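Local coordinates for electron transfer flavoprotein, beta subunit (Thermotoga maritima, PDB 7KOE) that binds FAD and, as the beta subunit of an electron transfer flavoprotein, probably serves in the transfer of electrons within a larger assembly, at residues A84-L89 against I211-Y216; Y158-E163 against T194-L199. All coordinates share one frame; numbering follows the deposited sequence.

Overall arrangement
Both contacts belong to the FAD-binding ETF domain of the beta subunit, a member of the HUP clan built on a mixed sheet with helices packed against it. Contact 2 is nested along the chain inside the loop that contact 1 closes: helix 78-85 comes first, then strands 154-162 and 191-195, and finally helix 207-214. Their centres lie 24 Å apart and their nearest atoms about 11 Å, so they do not touch. Helix 47-63 touches both contacts: Leu53 packs on Leu89 of contact 1, and Leu55 on Ile195 and Leu199 of contact 2. Contact 1 joins the ends of helices 78-85 and 207-214, whereas contact 2 pairs strands 154-162 and 191-195 beside the flavin pocket.

Contact 1. Residues A84-L89 against I211-Y216; sequences AIAFGL and IRAIRY
Two helix ends meet where Ala86 faces Ala213, their CA atoms 5.1 Å apart, in the alpha/beta, HUP-clan fold of the ETF domain. On one side helix 78-85 runs out through a type I beta turn from Ile85 to Gly88, and Gly88 leaves the helical conformation with positive phi, sending the chain on toward strand 91-95. On the other, helix 207-214 gives way at Arg215, the first non-helical residue and the centre of an inverse gamma turn that swings Tyr216 back toward Ile85. The close backbone approach rests on small side chains: the methyl of Ala213 sits against the backbone of Ala86, its CB 3.6 Å from Ala86 N, and also touches Ala86 CB.

Ile85 packs beside this pair with two branches. CG1, anti to the carbonyl carbon (chi1 -53°), meets the Tyr216 ring at CD2, 3.8 Å away, the two side chains crossing at about a right angle. Tyr216 CG is anti to its own backbone N, and its hydroxyl is hydrogen-bonded to Glu91 and to the amide of Ala92, tying the ring to strand 91-95. The other branch, CG2, lies over one face of the Arg212 guanidinium, offset toward its rim. Arg212 reaches there on a chain extended from CG to NE. Its NH2 makes a weak bond to Leu89 O and another weak one to Asp90 O. The stronger grip on Leu89 comes from NH1, which donates to Leu89 O over 2.8 Å, nearly along the C=O axis, with the oxygen in the guanidinium plane.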
# COMPACT_ATOMS: atom_id res chain seq x y z
N ALA A 84 -29.10 -20.15 -27.56
CA ALA A 84 -29.26 -20.92 -28.78
C ALA A 84 -30.64 -21.55 -28.88
O ALA A 84 -31.11 -21.82 -29.99
CB ALA A 84 -28.18 -22.00 -28.85
N ILE A 85 -31.29 -21.80 -27.75
CA ILE A 85 -32.65 -22.32 -27.76
C ILE A 85 -33.64 -21.24 -28.15
O ILE A 85 -34.74 -21.54 -28.63
CB ILE A 85 -32.95 -22.96 -26.38
CG1 ILE A 85 -31.86 -23.97 -26.04
CG2 ILE A 85 -34.26 -23.71 -26.36
CD1 ILE A 85 -31.75 -25.09 -27.04
N ALA A 86 -33.26 -19.97 -28.01
CA ALA A 86 -34.10 -18.86 -28.45
C ALA A 86 -34.29 -18.84 -29.96
O ALA A 86 -35.26 -18.24 -30.45
CB ALA A 86 -33.51 -17.53 -27.99
N PHE A 87 -33.40 -19.48 -30.72
CA PHE A 87 -33.56 -19.61 -32.16
C PHE A 87 -34.66 -20.59 -32.54
O PHE A 87 -35.06 -20.61 -33.71
CB PHE A 87 -32.25 -20.07 -32.79
CG PHE A 87 -31.26 -18.97 -32.99
CD1 PHE A 87 -31.26 -18.23 -34.15
CD2 PHE A 87 -30.33 -18.67 -32.01
CE1 PHE A 87 -30.35 -17.21 -34.34
CE2 PHE A 87 -29.42 -17.66 -32.19
CZ PHE A 87 -29.43 -16.93 -33.36
N GLY A 88 -35.15 -21.39 -31.61
CA GLY A 88 -36.16 -22.38 -31.88
C GLY A 88 -35.67 -23.80 -31.87
O GLY A 88 -36.38 -24.68 -32.35
N LEU A 89 -34.49 -24.05 -31.31
CA LEU A 89 -33.85 -25.34 -31.38
C LEU A 89 -34.47 -26.30 -30.37
O LEU A 89 -35.16 -25.89 -29.44
CB LEU A 89 -32.35 -25.19 -31.12
CG LEU A 89 -31.42 -24.99 -32.31
CD1 LEU A 89 -31.72 -23.74 -33.12
CD2 LEU A 89 -30.01 -24.95 -31.81
N ILE A 211 -38.95 -17.16 -24.27
CA ILE A 211 -39.45 -17.53 -22.95
C ILE A 211 -39.11 -18.99 -22.64
O ILE A 211 -38.69 -19.31 -21.53
CB ILE A 211 -40.97 -17.25 -22.87
CG1 ILE A 211 -41.19 -15.77 -22.61
CG2 ILE A 211 -41.66 -18.10 -21.83
CD1 ILE A 211 -42.56 -15.31 -22.92
N ARG A 212 -39.23 -19.86 -23.65
CA ARG A 212 -38.78 -21.24 -23.50
C ARG A 212 -37.28 -21.32 -23.31
O ARG A 212 -36.79 -22.22 -22.62
CB ARG A 212 -39.20 -22.06 -24.73
CG ARG A 212 -38.95 -23.54 -24.59
CD ARG A 212 -39.10 -24.28 -25.90
NE ARG A 212 -38.28 -25.49 -25.89
CZ ARG A 212 -37.33 -25.74 -26.78
NH1 ARG A 212 -37.10 -24.89 -27.76
NH2 ARG A 212 -36.62 -26.86 -26.68
N ALA A 213 -36.53 -20.38 -23.88
CA ALA A 213 -35.08 -20.35 -23.70
C ALA A 213 -34.70 -19.97 -22.28
O ALA A 213 -33.64 -20.37 -21.80
CB ALA A 213 -34.45 -19.38 -24.69
N ILE A 214 -35.53 -19.18 -21.60
CA ILE A 214 -35.21 -18.75 -20.24
C ILE A 214 -35.43 -19.89 -19.26
O ILE A 214 -34.55 -20.19 -18.45
CB ILE A 214 -36.04 -17.51 -19.87
CG1 ILE A 214 -35.58 -16.31 -20.69
CG2 ILE A 214 -35.89 -17.19 -18.41
CD1 ILE A 214 -36.66 -15.32 -20.94
N ARG A 215 -36.58 -20.54 -19.32
CA ARG A 215 -36.84 -21.67 -18.43
C ARG A 215 -36.42 -22.99 -19.06
O ARG A 215 -37.18 -23.96 -19.12
CB ARG A 215 -38.32 -21.69 -18.03
CG ARG A 215 -39.27 -21.43 -19.17
CD ARG A 215 -40.70 -21.73 -18.77
NE ARG A 215 -41.18 -20.84 -17.73
CZ ARG A 215 -42.17 -19.97 -17.89
NH1 ARG A 215 -42.78 -19.88 -19.06
NH2 ARG A 215 -42.54 -19.19 -16.89
N TYR A 216 -35.18 -23.05 -19.53
CA TYR A 216 -34.61 -24.25 -20.10
C TYR A 216 -33.29 -24.56 -19.40
O TYR A 216 -32.50 -23.65 -19.13
CB TYR A 216 -34.36 -24.12 -21.60
CG TYR A 216 -33.87 -25.40 -22.22
CD1 TYR A 216 -34.72 -26.47 -22.41
CD2 TYR A 216 -32.54 -25.53 -22.61
CE1 TYR A 216 -34.27 -27.64 -22.97
CE2 TYR A 216 -32.09 -26.70 -23.17
CZ TYR A 216 -32.96 -27.75 -23.34
OH TYR A 216 -32.51 -28.92 -23.89

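Contact 2. Residues Y158-E163 against T194-L199; sequences YVVRIE and TITDEL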
# COMPACT_ATOMS: atom_id res chain seq x y z
N TYR A 158 -16.13 -22.69 -44.75
CA TYR A 158 -16.32 -21.33 -45.25
C TYR A 158 -17.56 -21.20 -46.14
O TYR A 158 -17.50 -20.68 -47.25
CB TYR A 158 -15.07 -20.83 -45.98
CG TYR A 158 -13.79 -21.13 -45.26
CD1 TYR A 158 -13.39 -20.36 -44.18
CD2 TYR A 158 -12.99 -22.19 -45.64
CE1 TYR A 158 -12.23 -20.64 -43.50
CE2 TYR A 158 -11.83 -22.48 -44.97
CZ TYR A 158 -11.45 -21.70 -43.90
OH TYR A 158 -10.29 -21.97 -43.23
N VAL A 159 -18.68 -21.67 -45.63
CA VAL A 159 -19.92 -21.69 -46.39
C VAL A 159 -20.49 -20.29 -46.48
O VAL A 159 -20.67 -19.60 -45.47
CB VAL A 159 -20.93 -22.65 -45.75
CG1 VAL A 159 -22.16 -22.77 -46.60
CG2 VAL A 159 -20.29 -23.98 -45.55
N VAL A 160 -20.78 -19.84 -47.71
CA VAL A 160 -21.41 -18.56 -47.94
C VAL A 160 -22.86 -18.70 -48.40
O VAL A 160 -23.70 -17.86 -48.05
CB VAL A 160 -20.59 -17.73 -48.95
CG1 VAL A 160 -21.06 -16.29 -49.01
CG2 VAL A 160 -19.15 -17.75 -48.56
N ARG A 161 -23.20 -19.76 -49.14
CA ARG A 161 -24.57 -19.98 -49.55
C ARG A 161 -24.93 -21.44 -49.37
O ARG A 161 -24.06 -22.31 -49.30
CB ARG A 161 -24.79 -19.56 -51.01
CG ARG A 161 -25.32 -18.15 -51.17
CD ARG A 161 -25.71 -17.88 -52.61
NE ARG A 161 -24.57 -17.96 -53.51
CZ ARG A 161 -23.76 -16.94 -53.77
NH1 ARG A 161 -23.97 -15.76 -53.21
NH2 ARG A 161 -22.74 -17.10 -54.60
N ILE A 162 -26.23 -21.69 -49.30
CA ILE A 162 -26.79 -23.04 -49.24
C ILE A 162 -27.82 -23.11 -50.36
O ILE A 162 -28.79 -22.33 -50.36
CB ILE A 162 -27.42 -23.35 -47.88
CG1 ILE A 162 -26.38 -23.33 -46.76
CG2 ILE A 162 -28.11 -24.69 -47.94
CD1 ILE A 162 -25.46 -24.52 -46.73
N GLU A 163 -27.56 -23.96 -51.35
CA GLU A 163 -28.47 -24.08 -52.52
C GLU A 163 -29.48 -25.20 -52.29
O GLU A 163 -30.50 -24.94 -51.63
CB GLU A 163 -27.65 -24.34 -53.79
CG GLU A 163 -26.29 -23.67 -53.78
CD GLU A 163 -26.35 -22.15 -53.79
OE1 GLU A 163 -27.07 -21.59 -52.94
OE2 GLU A 163 -25.67 -21.55 -54.63
N THR A 194 -19.20 -25.37 -41.90
CA THR A 194 -18.43 -24.38 -41.15
C THR A 194 -18.82 -23.02 -41.72
O THR A 194 -18.42 -22.68 -42.84
CB THR A 194 -16.93 -24.65 -41.27
OG1 THR A 194 -16.61 -25.85 -40.56
CG2 THR A 194 -16.11 -23.54 -40.70
N ILE A 195 -19.62 -22.29 -40.97
CA ILE A 195 -20.42 -21.19 -41.50
C ILE A 195 -19.71 -19.86 -41.25
O ILE A 195 -19.15 -19.64 -40.17
CB ILE A 195 -21.82 -21.19 -40.85
CG1 ILE A 195 -22.39 -22.61 -40.82
CG2 ILE A 195 -22.75 -20.28 -41.59
CD1 ILE A 195 -22.68 -23.18 -42.17
N THR A 196 -19.74 -18.98 -42.25
CA THR A 196 -19.20 -17.64 -42.12
C THR A 196 -20.28 -16.66 -41.69
O THR A 196 -21.42 -17.03 -41.40
CB THR A 196 -18.59 -17.19 -43.45
OG1 THR A 196 -19.59 -17.22 -44.47
CG2 THR A 196 -17.45 -18.08 -43.84
N ASP A 197 -19.92 -15.37 -41.64
CA ASP A 197 -20.89 -14.33 -41.34
C ASP A 197 -21.82 -14.05 -42.51
O ASP A 197 -22.94 -13.58 -42.31
CB ASP A 197 -20.19 -13.02 -40.98
CG ASP A 197 -19.23 -13.17 -39.82
OD1 ASP A 197 -18.00 -13.17 -40.07
OD2 ASP A 197 -19.69 -13.28 -38.67
N GLU A 198 -21.38 -14.33 -43.73
CA GLU A 198 -22.09 -13.89 -44.92
C GLU A 198 -23.18 -14.86 -45.36
O GLU A 198 -23.78 -14.64 -46.42
CB GLU A 198 -21.12 -13.68 -46.08
CG GLU A 198 -20.13 -12.54 -45.89
CD GLU A 198 -18.84 -12.98 -45.23
OE1 GLU A 198 -18.66 -14.20 -45.04
OE2 GLU A 198 -18.01 -12.11 -44.90
N LEU A 199 -23.45 -15.91 -44.59
CA LEU A 199 -24.47 -16.87 -44.99
C LEU A 199 -25.86 -16.27 -44.87
O LEU A 199 -26.63 -16.25 -45.84
CB LEU A 199 -24.38 -18.15 -44.16
CG LEU A 199 -25.41 -19.18 -44.63
CD1 LEU A 199 -24.84 -20.03 -45.72
CD2 LEU A 199 -25.89 -20.04 -43.50
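Thr196 OG1 occupies the crowded position between its backbone N and carbonyl carbon (chi1 59°), and Leu199 CG is anti to its N (chi1 -177°); these torsions turn both side chains onto strand 154-162 at the end of a parallel beta pairing. Val159 and Ile195 form the parallel bridge in the mixed sheet of the ETF domain, near the FAD pocket. Val159 N donates to Thr194 O over 3.0 Å in a nearly straight bond (172°), lying in the carbonyl plane. Val159 O in turn receives a weak bond from Thr196 N and a shorter one from the Thr196 hydroxyl, which approaches from above the carbonyl plane.

Beyond Thr196 the chain swings out at Asp197 and returns against the strand at Leu199, and Glu198 CB packs on Val160 CG1. Leu199 lies side by side with Val159, CD1 3.9 Å from Val159 CG1, and crosses Ile162 obliquely; Leu55 of helix 47-63 touches both Leu199 and Ile162. Thr194 OG1 is hydrogen-bonded to Thr131 OG1 on the neighbouring strand 128-132. Past the bridge, the backbone contact continues as a CA-H...O interaction, with Leu199 CA 3.3 Å from Val160 O.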